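Alpha/beta hydrolase (Novosphingobium aromaticivorans, PDB 3BWX) is probably a hydrolase, as its alpha/beta-hydrolase fold suggests, and binds calcium ions in the crystal. Local coordinates at residues D14-H19 / D70-P75; R21-D26 / V58-M63; A158-Q163 / W173-W178; L230-G235 / P253-V258. The protein carries 1 engineered substitution. All blocks are in the same frame, centred on the assembly; numbering follows the deposited sequence.

Contacts 1 and 2 meet directly. Both use strand 17-23, and H19 ND1 lies 2.7 Å from E62 OE1, probably as a hydrogen bond. Along the chain, contact 2 is nested inside the loop closed by contact 1. Contact 4 belongs to the same eight-stranded sheet but to its other border. Its centre is about 23 Å from that of contact 2 and about 34 Å from that of contact 1. Contact 3 joins two helices away from the sheet. Its nearest atoms are about 11 Å from contact 4. No contact includes the calcium ligands P205 and A208. The side chain of A72 is about 12 Å from a calcium ion, and that of E256 about 10 Å from one.

Contact 1 of 4, residues D14-H19 / D70-P75; sequences DGLRLH and DYAKDP. With EDO (1,2-ethanediol), chain P.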
loop_
_atom_site.group_PDB
_atom_site.type_symbol
_atom_site.label_atom_id
_atom_site.label_comp_id
_atom_site.label_asym_id
_atom_site.label_seq_id
_atom_site.Cartn_x
_atom_site.Cartn_y
_atom_site.Cartn_z
ATOM N N ASP A 14 17.873 13.262 0.705
ATOM C CA ASP A 14 18.455 13.537 1.992
ATOM C C ASP A 14 19.311 12.393 2.546
ATOM O O ASP A 14 19.785 12.440 3.700
ATOM C CB ASP A 14 17.411 14.042 3.003
ATOM C CG ASP A 14 16.232 13.115 3.193
ATOM O OD1 ASP A 14 16.026 12.195 2.398
ATOM O OD2 ASP A 14 15.477 13.333 4.170
ATOM N N GLY A 15 19.587 11.404 1.713
ATOM C CA GLY A 15 20.649 10.476 2.032
ATOM C C GLY A 15 20.297 9.093 2.608
ATOM O O GLY A 15 21.186 8.322 2.993
ATOM N N LEU A 16 18.999 8.775 2.642
ATOM C CA LEU A 16 18.551 7.464 3.138
ATOM C C LEU A 16 18.666 6.411 2.060
ATOM O O LEU A 16 18.384 6.664 0.897
ATOM C CB LEU A 16 17.083 7.509 3.606
ATOM C CG LEU A 16 16.787 8.414 4.810
ATOM C CD1 LEU A 16 15.292 8.214 5.212
ATOM C CD2 LEU A 16 17.742 8.198 5.957
ATOM N N ARG A 17 19.070 5.201 2.468
ATOM C CA ARG A 17 18.996 4.040 1.636
ATOM C C ARG A 17 17.634 3.426 1.807
ATOM O O ARG A 17 17.283 2.929 2.862
ATOM C CB ARG A 17 20.061 3.009 2.025
ATOM C CG ARG A 17 20.178 1.826 1.046
ATOM C CD ARG A 17 21.019 0.668 1.604
ATOM N NE ARG A 17 20.356 -0.011 2.723
ATOM C CZ ARG A 17 20.952 -0.775 3.657
ATOM N NH1 ARG A 17 22.283 -0.977 3.674
ATOM N NH2 ARG A 17 20.210 -1.304 4.612
ATOM N N LEU A 18 16.877 3.463 0.729
ATOM C CA LEU A 18 15.502 2.950 0.725
ATOM C C LEU A 18 15.500 1.646 -0.095
ATOM O O LEU A 18 16.310 1.451 -1.020
ATOM C CB LEU A 18 14.587 3.993 0.128
ATOM C CG LEU A 18 14.585 5.324 0.892
ATOM C CD1 LEU A 18 13.565 6.293 0.232
ATOM C CD2 LEU A 18 14.241 5.140 2.412
ATOM N N HIS A 19 14.577 0.775 0.266
ATOM C CA HIS A 19 14.563 -0.625 -0.197
ATOM C C HIS A 19 13.354 -0.984 -1.050
ATOM O O HIS A 19 12.250 -0.567 -0.759
ATOM C CB HIS A 19 14.592 -1.513 1.005
ATOM C CG HIS A 19 14.473 -2.963 0.713
ATOM N ND1 HIS A 19 13.454 -3.734 1.249
ATOM C CD2 HIS A 19 15.223 -3.802 -0.047
ATOM C CE1 HIS A 19 13.586 -4.985 0.813
ATOM N NE2 HIS A 19 14.672 -5.058 0.060
ATOM N N ASP A 70 15.752 2.611 5.410
ATOM C CA ASP A 70 16.349 3.334 6.478
ATOM C C ASP A 70 15.311 4.136 7.207
ATOM O O ASP A 70 14.322 4.600 6.607
ATOM C CB ASP A 70 17.429 4.323 6.003
ATOM C CG ASP A 70 18.795 3.683 5.737
ATOM O OD1 ASP A 70 19.002 2.468 5.964
ATOM O OD2 ASP A 70 19.666 4.427 5.254
ATOM N N TYR A 71 15.550 4.292 8.514
ATOM C CA TYR A 71 14.794 5.199 9.373
ATOM C C TYR A 71 15.343 6.625 9.260
ATOM O O TYR A 71 16.548 6.796 9.034
ATOM C CB TYR A 71 14.840 4.729 10.838
ATOM C CG TYR A 71 14.048 3.448 11.169
ATOM C CD1 TYR A 71 13.521 2.627 10.163
ATOM C CD2 TYR A 71 13.832 3.072 12.496
ATOM C CE1 TYR A 71 12.797 1.472 10.490
ATOM C CE2 TYR A 71 13.133 1.931 12.822
ATOM C CZ TYR A 71 12.620 1.141 11.819
ATOM O OH TYR A 71 11.930 0.023 12.140
ATOM N N ALA A 72 14.471 7.621 9.370
ATOM C CA ALA A 72 14.877 9.008 9.257
ATOM C C ALA A 72 15.440 9.541 10.541
ATOM O O ALA A 72 14.878 9.297 11.587
ATOM C CB ALA A 72 13.715 9.859 8.862
ATOM N N LYS A 73 16.549 10.276 10.443
ATOM C CA LYS A 73 17.073 11.001 11.602
ATOM C C LYS A 73 16.091 12.070 12.061
ATOM O O LYS A 73 15.999 12.342 13.246
ATOM C CB LYS A 73 18.438 11.622 11.298
ATOM C CG LYS A 73 19.563 10.605 11.218
ATOM C CD LYS A 73 20.900 11.271 10.783
ATOM N N ASP A 74 15.378 12.686 11.127
ATOM C CA ASP A 74 14.371 13.702 11.362
ATOM C C ASP A 74 12.977 13.121 11.090
ATOM O O ASP A 74 12.533 13.056 9.907
ATOM C CB ASP A 74 14.616 14.861 10.413
ATOM C CG ASP A 74 13.642 15.984 10.584
ATOM O OD1 ASP A 74 12.763 15.860 11.479
ATOM O OD2 ASP A 74 13.734 16.993 9.843
ATOM N N PRO A 75 12.296 12.705 12.173
ATOM C CA PRO A 75 10.958 12.148 11.976
ATOM C C PRO A 75 9.924 13.106 11.354
ATOM O O PRO A 75 8.875 12.653 10.974
ATOM C CB PRO A 75 10.534 11.672 13.399
ATOM C CG PRO A 75 11.625 11.878 14.255
ATOM C CD PRO A 75 12.711 12.696 13.584
HETATM C C1 EDO P . 17.841 11.741 7.040
HETATM O O1 EDO P . 18.126 10.744 8.028
HETATM C C2 EDO P . 16.368 12.137 7.005
HETATM O O2 EDO P . 15.994 12.776 8.232
HETATM O O HOH W 1 17.963 0.021 6.554
#
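D70 grips both backbone polar atoms of R17, N and O. R17 N donates to D70 OD2 at 3.0 Å, and the N-H points at the oxygen within 20° of a straight line. The donor meets OD2 from above the carboxylate plane. In return, D70 N donates to R17 O. CG of D70 stands anti to its own carbonyl carbon (chi1 -81°), beside its own N. The carboxylate can thus reach R17 N while the D70 amide serves R17 O. The two side chains cross at about a right angle. D70 OD1 lies 4.2 Å from R17 NH2 and well out of the guanidinium plane, so no N-H points at it and only the charges attract. A water donates to D70 OD1 at 2.7 Å and accepts a weak bond from R17 NH2.

R17 begins strand 17-23, which lies beside the outermost strand 6-11 of the alpha/beta-hydrolase sheet. Residues 70-75 belong to the loop between strand 58-61 and helix 80-94. L16, just before the strand, supplies the apolar part. Its CD2 touches D70 CB at 3.9 Å and Y71 O at 3.6 Å. Its other methyl, CD1, comes within 4.1 Å of A72 CA. An ethanediol, probably from the crystallisation liquor, accepts from K73 N and D74 N. Its O1 is 3.3 Å from L16 CD2.

Contact 2 of 4, residues R21-D26 / V58-M63; sequences RAYEGD and VLCPEM. With EDO (1,2-ethanediol), chain R.
R21, A22 and Y23 pair with C60, L59 and V58 as antiparallel neighbours in the alpha/beta-hydrolase sheet. Strand 17-23 runs against strand 58-61, while 58-61 is parallel to 32-35 on its other side. R21 with C60 and Y23 with V58 are hydrogen-bonded pairs. A22 with L59 is the non-hydrogen-bonded pair between them. Y23 N donates to V58 O at 2.7 Å, and C60 N donates to R21 O at 2.8 Å. V58 N and R21 N return these bonds to Y23 O and C60 O.

The side chains of Y23, V58 and C60 share one face of the sheet. Y23 CB packs on V58 CB at 3.9 Å. V58 O lies at the edge of the tyrosine ring, in its plane, 3.6 Å from CD1. Further out, Y23 CE1 meets C60 SG at 3.9 Å. The sulfur stands oblique to the ring, 66° off its normal. Helix 46-52 covers this face through A49, which touches both Y23 and V58.

The pairing bonds are all backbone. Across this face Y23, V58 and C60 meet by apolar and sulfur-aromatic contact, while R21, on the same face, leads its guanidinium away to a cation-pi contact with Y5.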
loop_
_atom_site.group_PDB
_atom_site.type_symbol
_atom_site.label_atom_id
_atom_site.label_comp_id
_atom_site.label_asym_id
_atom_site.label_seq_id
_atom_site.Cartn_x
_atom_site.Cartn_y
_atom_site.Cartn_z
ATOM N N ARG A 21 11.811 -4.618 -3.250
ATOM C CA ARG A 21 11.927 -5.958 -3.834
ATOM C C ARG A 21 11.675 -5.849 -5.299
ATOM O O ARG A 21 10.725 -5.166 -5.699
ATOM C CB ARG A 21 10.986 -6.950 -3.236
ATOM C CG ARG A 21 11.230 -7.234 -1.745
ATOM C CD ARG A 21 10.258 -8.306 -1.184
ATOM N NE ARG A 21 10.669 -8.822 0.116
ATOM C CZ ARG A 21 9.994 -9.755 0.779
ATOM N NH1 ARG A 21 8.886 -10.214 0.289
ATOM N NH2 ARG A 21 10.469 -10.231 1.924
ATOM N N ALA A 22 12.513 -6.479 -6.107
ATOM C CA ALA A 22 12.329 -6.464 -7.566
ATOM C C ALA A 22 12.108 -7.888 -8.050
ATOM O O ALA A 22 12.889 -8.809 -7.730
ATOM C CB ALA A 22 13.563 -5.841 -8.266
ATOM N N TYR A 23 11.036 -8.084 -8.793
ATOM C CA TYR A 23 10.707 -9.372 -9.381
ATOM C C TYR A 23 10.859 -9.248 -10.863
ATOM O O TYR A 23 10.304 -8.378 -11.505
ATOM C CB TYR A 23 9.273 -9.778 -9.066
ATOM C CG TYR A 23 8.950 -9.935 -7.585
ATOM C CD1 TYR A 23 8.832 -8.814 -6.751
ATOM C CD2 TYR A 23 8.765 -11.171 -6.999
ATOM C CE1 TYR A 23 8.512 -8.941 -5.408
ATOM C CE2 TYR A 23 8.429 -11.295 -5.667
ATOM C CZ TYR A 23 8.335 -10.177 -4.853
ATOM O OH TYR A 23 7.989 -10.340 -3.540
ATOM N N GLU A 24 11.619 -10.159 -11.439
ATOM C CA GLU A 24 11.950 -10.101 -12.850
ATOM C C GLU A 24 10.740 -10.509 -13.688
ATOM O O GLU A 24 9.887 -11.307 -13.260
ATOM C CB GLU A 24 13.150 -10.992 -13.146
ATOM C CG GLU A 24 13.688 -10.807 -14.547
ATOM C CD GLU A 24 14.177 -9.377 -14.819
ATOM O OE1 GLU A 24 13.341 -8.471 -15.174
ATOM O OE2 GLU A 24 15.413 -9.172 -14.655
ATOM N N GLY A 25 10.663 -9.937 -14.874
ATOM C CA GLY A 25 9.598 -10.264 -15.802
ATOM C C GLY A 25 9.760 -9.567 -17.130
ATOM O O GLY A 25 10.801 -8.974 -17.423
ATOM N N ASP A 26 8.670 -9.615 -17.883
ATOM C CA ASP A 26 8.582 -9.169 -19.268
ATOM C C ASP A 26 9.004 -7.702 -19.410
ATOM O O ASP A 26 8.287 -6.794 -18.988
ATOM C CB ASP A 26 7.131 -9.399 -19.723
ATOM C CG ASP A 26 6.911 -9.157 -21.220
ATOM O OD1 ASP A 26 7.789 -8.620 -21.921
ATOM O OD2 ASP A 26 5.786 -9.505 -21.659
ATOM N N VAL A 58 7.977 -6.559 -11.390
ATOM C CA VAL A 58 7.231 -6.022 -10.265
ATOM C C VAL A 58 8.220 -5.396 -9.295
ATOM O O VAL A 58 9.233 -6.031 -8.951
ATOM C CB VAL A 58 6.410 -7.102 -9.507
ATOM C CG1 VAL A 58 5.509 -6.447 -8.429
ATOM C CG2 VAL A 58 5.534 -7.996 -10.395
ATOM N N LEU A 59 7.946 -4.150 -8.915
ATOM C CA LEU A 59 8.756 -3.407 -7.933
ATOM C C LEU A 59 7.888 -3.164 -6.695
ATOM O O LEU A 59 6.772 -2.594 -6.805
ATOM C CB LEU A 59 9.166 -2.036 -8.468
ATOM C CG LEU A 59 10.318 -1.910 -9.453
ATOM C CD1 LEU A 59 9.775 -2.245 -10.779
ATOM C CD2 LEU A 59 10.981 -0.495 -9.424
ATOM N N CYS A 60 8.427 -3.513 -5.515
ATOM C CA CYS A 60 7.717 -3.389 -4.234
ATOM C C CYS A 60 8.562 -2.577 -3.288
ATOM O O CYS A 60 9.302 -3.124 -2.465
ATOM C CB CYS A 60 7.410 -4.737 -3.642
ATOM S SG CYS A 60 6.357 -5.768 -4.660
ATOM N N PRO A 61 8.441 -1.263 -3.396
ATOM C CA PRO A 61 9.206 -0.390 -2.512
ATOM C C PRO A 61 8.629 -0.248 -1.120
ATOM O O PRO A 61 7.463 -0.380 -0.936
ATOM C CB PRO A 61 9.163 0.962 -3.223
ATOM C CG PRO A 61 7.806 0.923 -3.890
ATOM C CD PRO A 61 7.688 -0.488 -4.383
ATOM N N GLU A 62 9.484 0.113 -0.165
ATOM C CA GLU A 62 9.117 0.402 1.215
ATOM C C GLU A 62 9.529 1.853 1.529
ATOM O O GLU A 62 10.665 2.243 1.248
ATOM C CB GLU A 62 9.892 -0.545 2.153
ATOM C CG GLU A 62 9.783 -1.976 1.684
ATOM C CD GLU A 62 10.338 -2.964 2.636
ATOM O OE1 GLU A 62 11.543 -2.898 3.033
ATOM O OE2 GLU A 62 9.536 -3.841 2.977
HETATM N N MSE A 63 8.596 2.626 2.088
HETATM C CA MSE A 63 8.910 4.002 2.386
HETATM C C MSE A 63 9.905 4.109 3.546
HETATM O O MSE A 63 10.112 3.136 4.330
HETATM C CB MSE A 63 7.628 4.761 2.690
HETATM C CG MSE A 63 6.732 4.831 1.483
HETATM SE SE MSE A 63 7.439 5.562 -0.221
HETATM C CE MSE A 63 8.312 3.942 -0.953
HETATM C C1 EDO R . 11.649 -6.693 3.379
HETATM O O1 EDO R . 12.235 -7.376 4.488
HETATM C C2 EDO R . 10.233 -6.386 3.760
HETATM O O2 EDO R . 10.330 -5.503 4.854
#

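Contact 3 of 4, residues A158-Q163 / W173-W178; sequences AARALQ and WDITQW. With EDO (1,2-ethanediol), chain H; EDO (1,2-ethanediol), chain O.
W178 lays its indole against Q163 and takes up more of this contact than any other residue. Its CB meets A159 CB at 4.3 Å. From there the ring turns one face to Q163, whose CB stands 3.8 Å above it. CD1 and NE1 lie next to the glutamine chain, with NE1 3.7 Å from Q163 CG. CE2 is near Q163 CB and CG. On the six-membered ring, CE3 packs on L162 CB, CZ3 lies 3.9 Å from L162 O, and CH2 is near Q163 CA. Q163 CA sits 3.8 Å from the centroid of that ring, only 7° off its normal, a CH-pi contact. W173 CE3 covers the opposite face of the indole, so the ring is sandwiched.

Helices 155-166 and 175-185 meet here. They lie in the chain between strands 122-128 and 230-235, consistent with the cap region of alpha/beta hydrolases. A capping box opens the second helix: Q177 N donates to D174 OD1, and D174 N to Q177 OE1. T176 OG1 donates to the same D174 OD1.

At the outer side, I175 CD1 stands 3.4 Å above the guanidinium plane of R160, over its centre. R160 NH1 also donates to Q163 OE1 at 2.9 Å.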
loop_
_atom_site.group_PDB
_atom_site.type_symbol
_atom_site.label_atom_id
_atom_site.label_comp_id
_atom_site.label_asym_id
_atom_site.label_seq_id
_atom_site.Cartn_x
_atom_site.Cartn_y
_atom_site.Cartn_z
ATOM N N ALA A 158 0.841 -12.596 19.063
ATOM C CA ALA A 158 0.700 -11.493 18.109
ATOM C C ALA A 158 -0.528 -11.626 17.220
ATOM O O ALA A 158 -1.281 -10.691 17.029
ATOM C CB ALA A 158 1.958 -11.314 17.262
ATOM N N ALA A 159 -0.718 -12.816 16.647
ATOM C CA ALA A 159 -1.839 -13.087 15.795
ATOM C C ALA A 159 -3.152 -12.855 16.521
ATOM O O ALA A 159 -4.084 -12.263 15.957
ATOM C CB ALA A 159 -1.753 -14.562 15.322
ATOM N N ARG A 160 -3.258 -13.364 17.734
ATOM C CA ARG A 160 -4.498 -13.190 18.500
ATOM C C ARG A 160 -4.751 -11.722 18.816
ATOM O O ARG A 160 -5.885 -11.286 18.840
ATOM C CB ARG A 160 -4.456 -14.045 19.762
ATOM C CG ARG A 160 -4.459 -15.536 19.444
ATOM C CD ARG A 160 -5.807 -15.940 18.818
ATOM N NE ARG A 160 -5.937 -17.386 18.598
ATOM C CZ ARG A 160 -6.670 -17.954 17.651
ATOM N NH1 ARG A 160 -7.370 -17.240 16.787
ATOM N NH2 ARG A 160 -6.689 -19.262 17.547
ATOM N N ALA A 161 -3.704 -10.962 19.040
ATOM C CA ALA A 161 -3.852 -9.518 19.288
ATOM C C ALA A 161 -4.385 -8.806 18.050
ATOM O O ALA A 161 -5.190 -7.863 18.162
ATOM C CB ALA A 161 -2.513 -8.892 19.755
ATOM N N LEU A 162 -3.947 -9.240 16.857
ATOM C CA LEU A 162 -4.410 -8.647 15.613
ATOM C C LEU A 162 -5.844 -8.998 15.346
ATOM O O LEU A 162 -6.632 -8.132 14.965
ATOM C CB LEU A 162 -3.498 -9.059 14.459
ATOM C CG LEU A 162 -2.053 -8.520 14.482
ATOM C CD1 LEU A 162 -1.197 -9.164 13.387
ATOM C CD2 LEU A 162 -2.000 -6.980 14.391
ATOM N N GLN A 163 -6.223 -10.244 15.591
ATOM C CA GLN A 163 -7.619 -10.648 15.472
ATOM C C GLN A 163 -8.531 -9.863 16.430
ATOM O O GLN A 163 -9.671 -9.529 16.064
ATOM C CB GLN A 163 -7.714 -12.123 15.777
ATOM C CG GLN A 163 -9.067 -12.709 15.587
ATOM C CD GLN A 163 -9.080 -14.143 16.026
ATOM O OE1 GLN A 163 -8.332 -14.516 16.949
ATOM N NE2 GLN A 163 -9.891 -14.968 15.364
ATOM N N TRP A 173 -11.637 -15.106 8.465
ATOM C CA TRP A 173 -10.300 -15.687 8.480
ATOM C C TRP A 173 -10.072 -16.760 9.543
ATOM O O TRP A 173 -10.571 -16.664 10.675
ATOM C CB TRP A 173 -9.246 -14.634 8.693
ATOM C CG TRP A 173 -8.945 -13.766 7.491
ATOM C CD1 TRP A 173 -9.620 -13.686 6.303
ATOM C CD2 TRP A 173 -7.897 -12.795 7.425
ATOM N NE1 TRP A 173 -9.055 -12.703 5.506
ATOM C CE2 TRP A 173 -7.981 -12.162 6.157
ATOM C CE3 TRP A 173 -6.906 -12.398 8.314
ATOM C CZ2 TRP A 173 -7.110 -11.148 5.761
ATOM C CZ3 TRP A 173 -6.007 -11.385 7.909
ATOM C CH2 TRP A 173 -6.137 -10.778 6.625
ATOM N N ASP A 174 -9.261 -17.731 9.165
ATOM C CA ASP A 174 -8.813 -18.768 10.080
ATOM C C ASP A 174 -7.407 -18.377 10.608
ATOM O O ASP A 174 -6.821 -17.341 10.219
ATOM C CB ASP A 174 -8.855 -20.166 9.409
ATOM C CG ASP A 174 -7.886 -20.304 8.236
ATOM O OD1 ASP A 174 -6.712 -19.894 8.376
ATOM O OD2 ASP A 174 -8.290 -20.848 7.180
ATOM N N ILE A 175 -6.866 -19.196 11.511
ATOM C CA ILE A 175 -5.632 -18.835 12.216
ATOM C C ILE A 175 -4.450 -18.762 11.286
ATOM O O ILE A 175 -3.534 -17.987 11.503
ATOM C CB ILE A 175 -5.347 -19.759 13.453
ATOM C CG1 ILE A 175 -4.209 -19.168 14.329
ATOM C CG2 ILE A 175 -5.080 -21.191 12.991
ATOM C CD1 ILE A 175 -4.476 -17.755 14.871
ATOM N N THR A 176 -4.462 -19.590 10.243
ATOM C CA THR A 176 -3.368 -19.563 9.287
ATOM C C THR A 176 -3.339 -18.220 8.525
ATOM O O THR A 176 -2.278 -17.693 8.235
ATOM C CB THR A 176 -3.326 -20.787 8.338
ATOM O OG1 THR A 176 -4.359 -20.718 7.335
ATOM C CG2 THR A 176 -3.441 -22.104 9.136
ATOM N N GLN A 177 -4.528 -17.690 8.241
ATOM C CA GLN A 177 -4.643 -16.388 7.609
ATOM C C GLN A 177 -4.159 -15.277 8.560
ATOM O O GLN A 177 -3.420 -14.373 8.137
ATOM C CB GLN A 177 -6.049 -16.123 7.086
ATOM C CG GLN A 177 -6.465 -17.087 5.993
ATOM C CD GLN A 177 -7.908 -16.935 5.648
ATOM O OE1 GLN A 177 -8.793 -17.409 6.399
ATOM N NE2 GLN A 177 -8.185 -16.225 4.522
ATOM N N TRP A 178 -4.549 -15.300 9.830
ATOM C CA TRP A 178 -3.998 -14.322 10.772
ATOM C C TRP A 178 -2.469 -14.362 10.938
ATOM O O TRP A 178 -1.826 -13.333 11.110
ATOM C CB TRP A 178 -4.655 -14.457 12.154
ATOM C CG TRP A 178 -6.105 -13.969 12.148
ATOM C CD1 TRP A 178 -7.219 -14.723 12.261
ATOM C CD2 TRP A 178 -6.532 -12.613 11.996
ATOM N NE1 TRP A 178 -8.333 -13.927 12.174
ATOM C CE2 TRP A 178 -7.945 -12.629 11.983
ATOM C CE3 TRP A 178 -5.857 -11.408 11.816
ATOM C CZ2 TRP A 178 -8.711 -11.461 11.846
ATOM C CZ3 TRP A 178 -6.622 -10.249 11.640
ATOM C CH2 TRP A 178 -8.032 -10.294 11.675
HETATM C C1 EDO H . -3.610 -12.746 3.646
HETATM O O1 EDO H . -3.162 -13.590 2.560
HETATM C C2 EDO H . -4.146 -13.571 4.821
HETATM O O2 EDO H . -5.325 -14.254 4.367
HETATM C C1 EDO O . -1.940 -4.095 18.889
HETATM O O1 EDO O . -2.830 -3.583 19.889
HETATM C C2 EDO O . -2.587 -5.264 18.140
HETATM O O2 EDO O . -3.846 -4.912 17.530
#

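Contact 4 of 4, residues L230-G235 / P253-V258; sequences LLVLRG and PGVELV
V232 N donates to E256 O at 2.8 Å, the shortest polar bond between these strands. The approach is nearly along the C=O axis, and the N-H points almost straight at the oxygen (171°). L231 CA adds a CA-H...O contact to the same oxygen. V258 N then donates to V232 O, E256 N to L230 O, and R234 N to V258 O. The strands run parallel, 20° apart in direction.

On one face, V232 puts each methyl on a different partner. CG1, anti to its backbone N (chi1 -177°), meets L257 CD1 at 4.0 Å, and CG2 meets V255 CG1 at 3.8 Å. L230 CD2 lies beside V255 CG2, pointing the same way. On the other face, V258 fits between two leucines. Its CG2 touches L231 CD1 at 3.8 Å, and its CB touches L233 CD2 at 3.7 Å. E256 is on this face too, and its OE2 forms a salt bridge with R280.

The pair closes the beta-alpha-beta unit of strand 230-235, helix 243-250 and strand 255-260. Helix 243-250 covers V232 and L257, while helix 272-282 covers L231 and V258. Strand 122-128 lines the other side of strand 230-235, and strand 255-260 is outermost in the sheet.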
loop_
_atom_site.group_PDB
_atom_site.type_symbol
_atom_site.label_atom_id
_atom_site.label_comp_id
_atom_site.label_asym_id
_atom_site.label_seq_id
_atom_site.Cartn_x
_atom_site.Cartn_y
_atom_site.Cartn_z
ATOM N N LEU A 230 -8.373 2.095 -14.950
ATOM C CA LEU A 230 -8.438 2.102 -13.499
ATOM C C LEU A 230 -9.388 1.059 -12.982
ATOM O O LEU A 230 -10.536 0.951 -13.418
ATOM C CB LEU A 230 -8.850 3.498 -12.978
ATOM C CG LEU A 230 -8.845 3.695 -11.456
ATOM C CD1 LEU A 230 -7.503 3.491 -10.722
ATOM C CD2 LEU A 230 -9.410 5.128 -11.160
ATOM N N LEU A 231 -8.882 0.362 -11.977
ATOM C CA LEU A 231 -9.644 -0.494 -11.087
ATOM C C LEU A 231 -9.621 0.081 -9.686
ATOM O O LEU A 231 -8.546 0.461 -9.182
ATOM C CB LEU A 231 -9.006 -1.884 -11.032
ATOM C CG LEU A 231 -9.477 -2.879 -9.923
ATOM C CD1 LEU A 231 -10.956 -3.275 -10.091
ATOM C CD2 LEU A 231 -8.559 -4.145 -9.884
ATOM N N VAL A 232 -10.805 0.089 -9.071
ATOM C CA VAL A 232 -10.983 0.427 -7.671
ATOM C C VAL A 232 -11.476 -0.816 -6.934
ATOM O O VAL A 232 -12.527 -1.360 -7.295
ATOM C CB VAL A 232 -11.951 1.586 -7.471
ATOM C CG1 VAL A 232 -12.041 1.935 -5.977
ATOM C CG2 VAL A 232 -11.525 2.795 -8.241
ATOM N N LEU A 233 -10.744 -1.295 -5.955
ATOM C CA LEU A 233 -11.172 -2.356 -5.066
ATOM C C LEU A 233 -11.689 -1.731 -3.773
ATOM O O LEU A 233 -11.120 -0.799 -3.212
ATOM C CB LEU A 233 -9.996 -3.344 -4.767
ATOM C CG LEU A 233 -9.457 -4.152 -5.968
ATOM C CD1 LEU A 233 -8.090 -4.768 -5.712
ATOM C CD2 LEU A 233 -10.462 -5.224 -6.409
ATOM N N ARG A 234 -12.760 -2.265 -3.233
ATOM C CA ARG A 234 -13.326 -1.783 -1.987
ATOM C C ARG A 234 -13.692 -2.987 -1.118
ATOM O O ARG A 234 -14.354 -3.920 -1.605
ATOM C CB ARG A 234 -14.606 -0.944 -2.242
ATOM C CG ARG A 234 -15.182 -0.422 -0.968
ATOM C CD ARG A 234 -16.467 0.330 -1.124
ATOM N NE ARG A 234 -16.853 0.634 0.245
ATOM C CZ ARG A 234 -17.742 -0.012 0.997
ATOM N NH1 ARG A 234 -18.563 -0.941 0.490
ATOM N NH2 ARG A 234 -17.876 0.315 2.264
ATOM N N GLY A 235 -13.336 -2.945 0.167
ATOM C CA GLY A 235 -13.898 -3.876 1.112
ATOM C C GLY A 235 -15.348 -3.529 1.423
ATOM O O GLY A 235 -15.614 -2.379 1.757
ATOM N N PRO A 253 -15.912 7.197 -16.712
ATOM C CA PRO A 253 -15.720 6.252 -17.807
ATOM C C PRO A 253 -14.476 5.366 -17.695
ATOM O O PRO A 253 -13.366 5.841 -17.402
ATOM C CB PRO A 253 -15.620 7.148 -19.063
ATOM C CG PRO A 253 -15.915 8.521 -18.623
ATOM C CD PRO A 253 -16.080 8.594 -17.163
ATOM N N GLY A 254 -14.667 4.067 -17.939
ATOM C CA GLY A 254 -13.579 3.114 -17.843
ATOM C C GLY A 254 -13.206 2.637 -16.458
ATOM O O GLY A 254 -12.392 1.738 -16.333
ATOM N N VAL A 255 -13.742 3.234 -15.400
ATOM C CA VAL A 255 -13.361 2.838 -14.070
ATOM C C VAL A 255 -14.185 1.616 -13.688
ATOM O O VAL A 255 -15.409 1.646 -13.781
ATOM C CB VAL A 255 -13.546 3.974 -13.041
ATOM C CG1 VAL A 255 -13.159 3.513 -11.620
ATOM C CG2 VAL A 255 -12.780 5.200 -13.443
ATOM N N GLU A 256 -13.501 0.533 -13.344
ATOM C CA GLU A 256 -14.184 -0.648 -12.838
ATOM C C GLU A 256 -14.099 -0.681 -11.312
ATOM O O GLU A 256 -12.989 -0.441 -10.777
ATOM C CB GLU A 256 -13.583 -1.926 -13.427
ATOM C CG GLU A 256 -14.199 -3.182 -12.859
ATOM C CD GLU A 256 -13.974 -4.416 -13.741
ATOM O OE1 GLU A 256 -14.646 -4.533 -14.775
ATOM O OE2 GLU A 256 -13.143 -5.276 -13.392
ATOM N N LEU A 257 -15.232 -0.925 -10.640
ATOM C CA LEU A 257 -15.270 -1.104 -9.183
ATOM C C LEU A 257 -15.548 -2.563 -8.881
ATOM O O LEU A 257 -16.534 -3.148 -9.434
ATOM C CB LEU A 257 -16.415 -0.263 -8.590
ATOM C CG LEU A 257 -16.685 -0.398 -7.098
ATOM C CD1 LEU A 257 -15.501 -0.039 -6.179
ATOM C CD2 LEU A 257 -17.952 0.466 -6.761
ATOM N N VAL A 258 -14.752 -3.131 -7.981
ATOM C CA VAL A 258 -14.979 -4.484 -7.423
ATOM C C VAL A 258 -15.084 -4.389 -5.920
ATOM O O VAL A 258 -14.181 -3.873 -5.260
ATOM C CB VAL A 258 -13.877 -5.456 -7.880
ATOM C CG1 VAL A 258 -14.017 -6.807 -7.146
ATOM C CG2 VAL A 258 -13.863 -5.569 -9.420
#